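Local coordinates for CIR protein (Plasmodium chabaudi chabaudi, PDB 6ZYV), which is of unknown molecular function but belongs to the variant PIR proteins of malaria parasites, probably held in a membrane by a predicted transmembrane helix, at residues L93-I98 with H108-F113; N112-H117 with N135-V140; K151-K156 with K209-I214. The protein carries 5 engineered substitutions. One frame throughout, in Å; residues are numbered along the deposited sequence.

How the contacts relate
All three contacts are mainly apolar and join helices of one all-helical ectodomain. Contacts 1 and 2 have centres about 10 Å apart and share Asn112 and Phe113. Successive turns of helix 110-118 serve them: contact 1 faces helix 81-101 and contact 2 faces helix 134-149. They also touch, with Leu95 CD2 at 4.0 Å from Tyr114 CD2. Contact 3 touches contact 1 through residues of helix 81-101; their centres are about 13 Å apart. There Ser96 CB meets Ile154 CG2 at 4.0 Å, and Leu93 CD2 meets Ile214 CD1 at 3.9 Å. Contacts 2 and 3 do not touch; their nearest atoms are about 8 Å apart.

Contact 1. Residues L93-I98 with H108-F113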
loop_
_atom_site.group_PDB
_atom_site.type_symbol
_atom_site.label_atom_id
_atom_site.label_comp_id
_atom_site.label_asym_id
_atom_site.label_seq_id
_atom_site.Cartn_x
_atom_site.Cartn_y
_atom_site.Cartn_z
ATOM N N LEU A 93 2.461 4.381 0.679
ATOM C CA LEU A 93 2.227 3.897 2.038
ATOM C C LEU A 93 3.086 2.646 2.245
ATOM O O LEU A 93 3.745 2.526 3.273
ATOM C CB LEU A 93 0.729 3.563 2.254
ATOM C CG LEU A 93 0.374 2.961 3.614
ATOM C CD1 LEU A 93 0.725 3.954 4.754
ATOM C CD2 LEU A 93 -1.124 2.523 3.656
ATOM N N TRP A 94 3.122 1.733 1.247
ATOM C CA TRP A 94 3.944 0.529 1.318
ATOM C C TRP A 94 5.418 0.926 1.373
ATOM O O TRP A 94 6.175 0.371 2.172
ATOM C CB TRP A 94 3.680 -0.391 0.107
ATOM C CG TRP A 94 4.621 -1.563 0.024
ATOM C CD1 TRP A 94 4.554 -2.726 0.743
ATOM C CD2 TRP A 94 5.821 -1.651 -0.780
ATOM N NE1 TRP A 94 5.600 -3.549 0.390
ATOM C CE2 TRP A 94 6.387 -2.913 -0.549
ATOM C CE3 TRP A 94 6.437 -0.806 -1.726
ATOM C CZ2 TRP A 94 7.560 -3.340 -1.215
ATOM C CZ3 TRP A 94 7.605 -1.217 -2.351
ATOM C CH2 TRP A 94 8.160 -2.469 -2.090
ATOM N N LEU A 95 5.825 1.900 0.541
ATOM C CA LEU A 95 7.190 2.378 0.496
ATOM C C LEU A 95 7.616 2.952 1.852
ATOM O O LEU A 95 8.728 2.672 2.304
ATOM C CB LEU A 95 7.359 3.389 -0.646
ATOM C CG LEU A 95 8.792 3.883 -0.886
ATOM C CD1 LEU A 95 9.748 2.726 -1.145
ATOM C CD2 LEU A 95 8.827 4.917 -2.022
ATOM N N SER A 96 6.716 3.694 2.532
ATOM C CA SER A 96 6.976 4.255 3.865
ATOM C C SER A 96 7.196 3.147 4.871
ATOM O O SER A 96 8.096 3.240 5.697
ATOM C CB SER A 96 5.811 5.125 4.321
ATOM O OG SER A 96 5.622 6.143 3.362
ATOM N N TYR A 97 6.384 2.091 4.798
ATOM C CA TYR A 97 6.509 0.925 5.655
ATOM C C TYR A 97 7.896 0.273 5.446
ATOM O O TYR A 97 8.571 -0.022 6.422
ATOM C CB TYR A 97 5.331 -0.056 5.420
ATOM C CG TYR A 97 5.683 -1.506 5.646
ATOM C CD1 TYR A 97 5.784 -2.023 6.928
ATOM C CD2 TYR A 97 5.970 -2.349 4.576
ATOM C CE1 TYR A 97 6.150 -3.344 7.144
ATOM C CE2 TYR A 97 6.377 -3.660 4.777
ATOM C CZ TYR A 97 6.451 -4.164 6.063
ATOM O OH TYR A 97 6.833 -5.478 6.275
ATOM N N ILE A 98 8.311 0.049 4.188
ATOM C CA ILE A 98 9.603 -0.566 3.864
ATOM C C ILE A 98 10.766 0.272 4.390
ATOM O O ILE A 98 11.657 -0.262 5.050
ATOM C CB ILE A 98 9.729 -0.786 2.325
ATOM C CG1 ILE A 98 8.706 -1.821 1.849
ATOM C CG2 ILE A 98 11.186 -1.164 1.905
ATOM C CD1 ILE A 98 8.891 -3.186 2.433
ATOM N N HIS A 108 11.566 9.977 7.065
ATOM C CA HIS A 108 12.454 11.132 6.948
ATOM C C HIS A 108 13.392 11.061 5.728
ATOM O O HIS A 108 13.874 12.098 5.299
ATOM C CB HIS A 108 13.261 11.323 8.238
ATOM C CG HIS A 108 14.191 10.180 8.519
ATOM N ND1 HIS A 108 13.711 8.926 8.846
ATOM C CD2 HIS A 108 15.542 10.140 8.502
ATOM C CE1 HIS A 108 14.779 8.165 9.007
ATOM N NE2 HIS A 108 15.902 8.850 8.818
ATOM N N THR A 109 13.640 9.865 5.166
ATOM C CA THR A 109 14.447 9.701 3.960
ATOM C C THR A 109 13.607 9.346 2.723
ATOM O O THR A 109 14.185 9.074 1.693
ATOM C CB THR A 109 15.550 8.628 4.140
ATOM O OG1 THR A 109 14.976 7.317 4.171
ATOM C CG2 THR A 109 16.402 8.852 5.361
ATOM N N LEU A 110 12.265 9.271 2.837
ATOM C CA LEU A 110 11.373 8.920 1.742
ATOM C C LEU A 110 11.513 9.832 0.513
ATOM O O LEU A 110 11.661 9.314 -0.596
ATOM C CB LEU A 110 9.922 8.886 2.254
ATOM C CG LEU A 110 8.803 8.768 1.220
ATOM C CD1 LEU A 110 8.857 7.433 0.524
ATOM C CD2 LEU A 110 7.461 8.951 1.876
ATOM N N LYS A 111 11.460 11.178 0.694
ATOM C CA LYS A 111 11.583 12.107 -0.435
ATOM C C LYS A 111 12.915 11.902 -1.172
ATOM O O LYS A 111 12.933 11.778 -2.392
ATOM C CB LYS A 111 11.418 13.567 0.027
ATOM C CG LYS A 111 11.310 14.574 -1.131
ATOM C CD LYS A 111 10.644 15.895 -0.695
ATOM C CE LYS A 111 10.426 16.813 -1.889
ATOM N NZ LYS A 111 9.881 18.145 -1.500
ATOM N N ASN A 112 13.998 11.770 -0.409
ATOM C CA ASN A 112 15.334 11.523 -0.926
ATOM C C ASN A 112 15.422 10.167 -1.660
ATOM O O ASN A 112 15.957 10.113 -2.761
ATOM C CB ASN A 112 16.359 11.617 0.209
ATOM C CG ASN A 112 17.777 11.380 -0.231
ATOM O OD1 ASN A 112 18.319 10.274 -0.070
ATOM N ND2 ASN A 112 18.394 12.393 -0.841
ATOM N N PHE A 113 14.888 9.094 -1.068
ATOM C CA PHE A 113 14.849 7.773 -1.691
ATOM C C PHE A 113 14.070 7.816 -3.019
ATOM O O PHE A 113 14.501 7.200 -3.978
ATOM C CB PHE A 113 14.226 6.718 -0.734
ATOM C CG PHE A 113 14.282 5.306 -1.274
ATOM C CD1 PHE A 113 13.283 4.822 -2.100
ATOM C CD2 PHE A 113 15.343 4.472 -0.968
ATOM C CE1 PHE A 113 13.369 3.553 -2.644
ATOM C CE2 PHE A 113 15.418 3.196 -1.497
ATOM C CZ PHE A 113 14.449 2.752 -2.353
#
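In the all-helical fold of this PIR ectodomain, Leu95 and Ser96 of helix 81-101 pack against Leu110 and Phe113 of the short helix 110-118 that follows. The contact is buried and mostly apolar, with no hydrogen bond across it. Leu95 divides its two methyls between two partners. CD2 of Leu95 meets CD1 of Leu110 at 3.6 Å. CD1 of Leu95 approaches CE1 of Phe113 at 4.0 Å and comes to that ring obliquely. Leu110 and Phe113 lie three residues apart, about one helical turn, so both reach the same leucine. In Phe113, CG opposite the backbone N (chi1 -174°) sets the ring beside Leu95. Other helices complete the packing. Ile59 of helix 55-71 touches both Leu95 and Phe113, while Ile144 and Met147 of helix 134-149 cover Leu110. Ser96 adds a smaller contact at the side. Its hydroxyl is engaged within its own helix, by a hydrogen bond to the carbonyl oxygen of Ile92. From that position OG of Ser96 also lies against the second methyl of Leu110, CD2, at 3.7 Å.

Contact 2. Residues N112-H117 with N135-V140; sequences NFYTNH and NYKGIV
Val140 lays one methyl on the ring of Tyr114. Its CG1 stands 3.7 Å from the ring centroid and 23° off the ring normal, a CH-pi contact over one face. The methyl is shifted towards the phenol end, where CG1 of Val140 is 3.4 Å from CZ of Tyr114. The other methyl reaches further out: CG2 of Val140 lies 3.5 Å from OH of Tyr114. Both branches of the valine lie on the same side of the ring, CG1 over the ring and CG2 beside the hydroxyl. The first torsion of Tyr114 (-153°, some way from a full trans) swings the ring toward helix 134-149. Lys137, one turn before Val140, bends its chain towards the same ring. Its NZ is 4.2 Å from CD1 of Tyr114, in an oblique approach.

The contact joins helix 110-118 to helix 134-149 in the helical bundle of the ectodomain. A wider pi-type turn runs through residues 114-117, beginning at the tyrosine.

Further out, the polar ends have partners of their own. OH of Tyr114 is hydrogen-bonded to OH of Tyr124, which helps to fix where the phenol ends. Phe63 meets the Tyr114 ring with the two planes nearly perpendicular. Lys137 NZ forms a salt bridge with Glu119, and Glu119 also touches Tyr114. On the far helix, Val140 packs on Tyr124 and on Ile92 of helix 81-101.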
loop_
_atom_site.group_PDB
_atom_site.type_symbol
_atom_site.label_atom_id
_atom_site.label_comp_id
_atom_site.label_asym_id
_atom_site.label_seq_id
_atom_site.Cartn_x
_atom_site.Cartn_y
_atom_site.Cartn_z
ATOM N N ASN A 112 13.998 11.770 -0.409
ATOM C CA ASN A 112 15.334 11.523 -0.926
ATOM C C ASN A 112 15.422 10.167 -1.660
ATOM O O ASN A 112 15.957 10.113 -2.761
ATOM C CB ASN A 112 16.359 11.617 0.209
ATOM C CG ASN A 112 17.777 11.380 -0.231
ATOM O OD1 ASN A 112 18.319 10.274 -0.070
ATOM N ND2 ASN A 112 18.394 12.393 -0.841
ATOM N N PHE A 113 14.888 9.094 -1.068
ATOM C CA PHE A 113 14.849 7.773 -1.691
ATOM C C PHE A 113 14.070 7.816 -3.019
ATOM O O PHE A 113 14.501 7.200 -3.978
ATOM C CB PHE A 113 14.226 6.718 -0.734
ATOM C CG PHE A 113 14.282 5.306 -1.274
ATOM C CD1 PHE A 113 13.283 4.822 -2.100
ATOM C CD2 PHE A 113 15.343 4.472 -0.968
ATOM C CE1 PHE A 113 13.369 3.553 -2.644
ATOM C CE2 PHE A 113 15.418 3.196 -1.497
ATOM C CZ PHE A 113 14.449 2.752 -2.353
ATOM N N TYR A 114 12.925 8.506 -3.075
ATOM C CA TYR A 114 12.127 8.582 -4.300
ATOM C C TYR A 114 12.916 9.229 -5.437
ATOM O O TYR A 114 12.973 8.678 -6.534
ATOM C CB TYR A 114 10.818 9.366 -4.072
ATOM C CG TYR A 114 9.701 8.944 -5.009
ATOM C CD1 TYR A 114 9.595 9.476 -6.286
ATOM C CD2 TYR A 114 8.753 8.013 -4.617
ATOM C CE1 TYR A 114 8.575 9.092 -7.145
ATOM C CE2 TYR A 114 7.722 7.631 -5.463
ATOM C CZ TYR A 114 7.650 8.149 -6.737
ATOM O OH TYR A 114 6.614 7.747 -7.558
ATOM N N THR A 115 13.524 10.392 -5.179
ATOM C CA THR A 115 14.290 11.110 -6.192
ATOM C C THR A 115 15.565 10.357 -6.595
ATOM O O THR A 115 15.885 10.287 -7.780
ATOM C CB THR A 115 14.647 12.521 -5.658
ATOM O OG1 THR A 115 13.473 13.312 -5.416
ATOM C CG2 THR A 115 15.635 13.264 -6.533
ATOM N N ASN A 116 16.292 9.802 -5.622
ATOM C CA ASN A 116 17.562 9.141 -5.910
ATOM C C ASN A 116 17.493 7.668 -6.297
ATOM O O ASN A 116 18.500 7.156 -6.775
ATOM C CB ASN A 116 18.531 9.296 -4.748
ATOM C CG ASN A 116 18.941 10.722 -4.494
ATOM O OD1 ASN A 116 18.988 11.177 -3.352
ATOM N ND2 ASN A 116 19.239 11.463 -5.554
ATOM N N HIS A 117 16.376 6.971 -6.061
ATOM C CA HIS A 117 16.290 5.547 -6.382
ATOM C C HIS A 117 15.102 5.156 -7.221
ATOM O O HIS A 117 15.170 4.120 -7.881
ATOM C CB HIS A 117 16.338 4.682 -5.131
ATOM C CG HIS A 117 17.610 4.821 -4.367
ATOM N ND1 HIS A 117 18.791 4.217 -4.790
ATOM C CD2 HIS A 117 17.864 5.541 -3.254
ATOM C CE1 HIS A 117 19.713 4.582 -3.910
ATOM N NE2 HIS A 117 19.198 5.367 -2.958
ATOM N N ASN A 135 1.263 16.602 -13.382
ATOM C CA ASN A 135 0.126 16.341 -12.495
ATOM C C ASN A 135 0.414 15.129 -11.588
ATOM O O ASN A 135 0.025 15.126 -10.425
ATOM C CB ASN A 135 -1.149 16.108 -13.300
ATOM C CG ASN A 135 -2.100 17.287 -13.304
ATOM O OD1 ASN A 135 -3.322 17.123 -13.205
ATOM N ND2 ASN A 135 -1.573 18.504 -13.426
ATOM N N TYR A 136 1.122 14.120 -12.119
ATOM C CA TYR A 136 1.456 12.922 -11.375
ATOM C C TYR A 136 2.514 13.192 -10.329
ATOM O O TYR A 136 2.426 12.684 -9.214
ATOM C CB TYR A 136 1.912 11.785 -12.303
ATOM C CG TYR A 136 1.923 10.460 -11.568
ATOM C CD1 TYR A 136 0.740 9.856 -11.167
ATOM C CD2 TYR A 136 3.120 9.862 -11.181
ATOM C CE1 TYR A 136 0.741 8.662 -10.463
ATOM C CE2 TYR A 136 3.135 8.654 -10.496
ATOM C CZ TYR A 136 1.942 8.065 -10.126
ATOM O OH TYR A 136 1.927 6.888 -9.428
ATOM N N LYS A 137 3.512 14.010 -10.684
ATOM C CA LYS A 137 4.564 14.385 -9.749
ATOM C C LYS A 137 3.953 15.128 -8.524
ATOM O O LYS A 137 4.352 14.856 -7.404
ATOM C CB LYS A 137 5.648 15.233 -10.448
ATOM C CG LYS A 137 6.836 15.589 -9.548
ATOM C CD LYS A 137 7.511 14.363 -8.899
ATOM C CE LYS A 137 8.507 14.764 -7.827
ATOM N NZ LYS A 137 9.011 13.593 -7.058
ATOM N N GLY A 138 2.924 15.935 -8.756
ATOM C CA GLY A 138 2.218 16.644 -7.701
ATOM C C GLY A 138 1.511 15.683 -6.773
ATOM O O GLY A 138 1.524 15.884 -5.562
ATOM N N ILE A 139 0.894 14.631 -7.332
ATOM C CA ILE A 139 0.229 13.576 -6.570
ATOM C C ILE A 139 1.269 12.864 -5.694
ATOM O O ILE A 139 1.048 12.706 -4.502
ATOM C CB ILE A 139 -0.495 12.584 -7.529
ATOM C CG1 ILE A 139 -1.734 13.243 -8.165
ATOM C CG2 ILE A 139 -0.878 11.285 -6.812
ATOM C CD1 ILE A 139 -2.458 12.359 -9.235
ATOM N N VAL A 140 2.396 12.436 -6.289
ATOM C CA VAL A 140 3.465 11.753 -5.570
ATOM C C VAL A 140 4.014 12.622 -4.436
ATOM O O VAL A 140 4.164 12.133 -3.302
ATOM C CB VAL A 140 4.590 11.317 -6.531
ATOM C CG1 VAL A 140 5.823 10.858 -5.762
ATOM C CG2 VAL A 140 4.101 10.239 -7.462
#

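Contact 3. Residues K151-K156 with K209-I214. Engineered in segment 151-156: Ala152 (natural residue Ser).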
loop_
_atom_site.group_PDB
_atom_site.type_symbol
_atom_site.label_atom_id
_atom_site.label_comp_id
_atom_site.label_asym_id
_atom_site.label_seq_id
_atom_site.Cartn_x
_atom_site.Cartn_y
_atom_site.Cartn_z
ATOM N N LYS A 151 4.140 10.896 10.087
ATOM C CA LYS A 151 5.252 9.958 10.299
ATOM C C LYS A 151 5.182 9.195 11.621
ATOM O O LYS A 151 5.444 7.991 11.617
ATOM C CB LYS A 151 6.627 10.604 10.099
ATOM C CG LYS A 151 6.970 11.760 11.022
ATOM C CD LYS A 151 8.409 12.201 10.779
ATOM C CE LYS A 151 8.706 13.563 11.335
ATOM N NZ LYS A 151 8.292 14.635 10.388
ATOM N N ALA A 152 4.765 9.854 12.718
ATOM C CA ALA A 152 4.629 9.184 14.008
ATOM C C ALA A 152 3.585 8.045 14.033
ATOM O O ALA A 152 3.806 7.072 14.742
ATOM C CB ALA A 152 4.329 10.193 15.104
ATOM N N ILE A 153 2.493 8.130 13.241
ATOM C CA ILE A 153 1.484 7.083 13.233
ATOM C C ILE A 153 1.549 6.158 12.020
ATOM O O ILE A 153 0.912 5.112 12.058
ATOM C CB ILE A 153 0.029 7.607 13.429
ATOM C CG1 ILE A 153 -0.299 8.829 12.573
ATOM C CG2 ILE A 153 -0.268 7.956 14.875
ATOM C CD1 ILE A 153 -1.122 8.553 11.439
ATOM N N ILE A 154 2.252 6.528 10.943
ATOM C CA ILE A 154 2.264 5.702 9.721
ATOM C C ILE A 154 2.607 4.195 9.980
ATOM O O ILE A 154 1.833 3.360 9.502
ATOM C CB ILE A 154 3.111 6.328 8.577
ATOM C CG1 ILE A 154 2.372 7.552 7.984
ATOM C CG2 ILE A 154 3.416 5.309 7.462
ATOM C CD1 ILE A 154 0.945 7.244 7.440
ATOM N N PRO A 155 3.667 3.796 10.729
ATOM C CA PRO A 155 3.902 2.349 10.958
ATOM C C PRO A 155 2.735 1.607 11.627
ATOM O O PRO A 155 2.389 0.524 11.195
ATOM C CB PRO A 155 5.163 2.329 11.824
ATOM C CG PRO A 155 5.854 3.598 11.507
ATOM C CD PRO A 155 4.740 4.601 11.349
ATOM N N LYS A 156 2.100 2.203 12.636
ATOM C CA LYS A 156 0.944 1.602 13.313
ATOM C C LYS A 156 -0.308 1.639 12.427
ATOM O O LYS A 156 -1.103 0.705 12.447
ATOM C CB LYS A 156 0.687 2.278 14.672
ATOM C CG LYS A 156 1.786 1.964 15.667
ATOM C CD LYS A 156 1.688 2.779 16.976
ATOM C CE LYS A 156 2.988 2.733 17.771
ATOM N NZ LYS A 156 2.917 3.478 19.075
ATOM N N LYS A 209 -7.136 13.021 7.797
ATOM C CA LYS A 209 -8.297 12.948 6.893
ATOM C C LYS A 209 -7.939 12.475 5.487
ATOM O O LYS A 209 -8.795 11.913 4.783
ATOM C CB LYS A 209 -9.060 14.303 6.811
ATOM C CG LYS A 209 -9.967 14.701 8.015
ATOM C CD LYS A 209 -9.887 16.266 8.266
ATOM C CE LYS A 209 -11.110 17.155 8.072
ATOM N NZ LYS A 209 -10.835 18.603 8.363
ATOM N N GLN A 210 -6.684 12.706 5.059
ATOM C CA GLN A 210 -6.241 12.290 3.738
ATOM C C GLN A 210 -5.722 10.864 3.692
ATOM O O GLN A 210 -5.633 10.310 2.596
ATOM C CB GLN A 210 -5.215 13.256 3.157
ATOM C CG GLN A 210 -5.785 14.605 2.783
ATOM C CD GLN A 210 -5.026 15.231 1.634
ATOM O OE1 GLN A 210 -4.404 16.284 1.783
ATOM N NE2 GLN A 210 -5.050 14.595 0.461
ATOM N N ILE A 211 -5.336 10.263 4.835
ATOM C CA ILE A 211 -4.924 8.835 4.817
ATOM C C ILE A 211 -6.089 7.916 5.247
ATOM O O ILE A 211 -6.178 6.792 4.786
ATOM C CB ILE A 211 -3.618 8.545 5.587
ATOM C CG1 ILE A 211 -3.785 8.822 7.090
ATOM C CG2 ILE A 211 -2.519 9.394 5.007
ATOM C CD1 ILE A 211 -2.611 8.369 7.939
ATOM N N LEU A 212 -7.002 8.429 6.093
ATOM C CA LEU A 212 -8.194 7.720 6.527
ATOM C C LEU A 212 -8.996 7.027 5.373
ATOM O O LEU A 212 -9.361 5.873 5.571
ATOM C CB LEU A 212 -9.088 8.659 7.346
ATOM C CG LEU A 212 -10.403 8.094 7.876
ATOM C CD1 LEU A 212 -10.176 6.831 8.693
ATOM C CD2 LEU A 212 -11.135 9.146 8.713
ATOM N N PRO A 213 -9.235 7.631 4.172
ATOM C CA PRO A 213 -9.988 6.911 3.116
ATOM C C PRO A 213 -9.488 5.512 2.743
ATOM O O PRO A 213 -10.283 4.702 2.296
ATOM C CB PRO A 213 -9.922 7.859 1.918
ATOM C CG PRO A 213 -9.839 9.204 2.555
ATOM C CD PRO A 213 -8.920 9.003 3.738
ATOM N N ILE A 214 -8.213 5.204 2.947
ATOM C CA ILE A 214 -7.670 3.865 2.700
ATOM C C ILE A 214 -8.447 2.818 3.559
ATOM O O ILE A 214 -8.880 1.773 3.054
ATOM C CB ILE A 214 -6.157 3.857 3.082
ATOM C CG1 ILE A 214 -5.308 4.720 2.129
ATOM C CG2 ILE A 214 -5.616 2.439 3.206
ATOM C CD1 ILE A 214 -3.933 5.111 2.716
#
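No flat group takes part where Ile153 and Ile154 meet Ile211; the contact has neither ring face nor ring edge and is made by three methyls. CD1 of Ile211 lies 3.8 Å from CD1 of Ile153. The same CD1 of Ile211 is 3.8 Å from CD1 of Ile154. CD1 of Ile153 and CD1 of Ile154 are 4.7 Å apart, so CD1 of Ile211 fits against both. In each pair the side chains cross at a slant. Ile211 has its CG1 between the backbone N and the carbonyl carbon (chi1 65°), with the chain then extended to CD1. The CB of Ile154 does not point at Ile211, but its chain bends round so that CD1 reaches it.

Apolar and polar neighbours both border the three methyls. Met147 of helix 134-149 touches both Ile154 and Ile211. Phe195 of helix 181-198 lies against Ile153, and Ser96 of helix 81-101 against Ile154. Asn199 touches Ile153, and Asn150 touches Ile211.

Segment 151-156 is a loop entering a helix; segment 209-214 lies where two helices meet. Ile154 opens helix 154-174, with Pro155 in its first turn. Ile211 lies near the end of the weakly bonded helix 206-211, and its carbonyl O accepts a hydrogen bond from Ile214 N at 3.2 Å. The contact therefore packs a helix start against a break between two helices, within the all-helical PIR ectodomain.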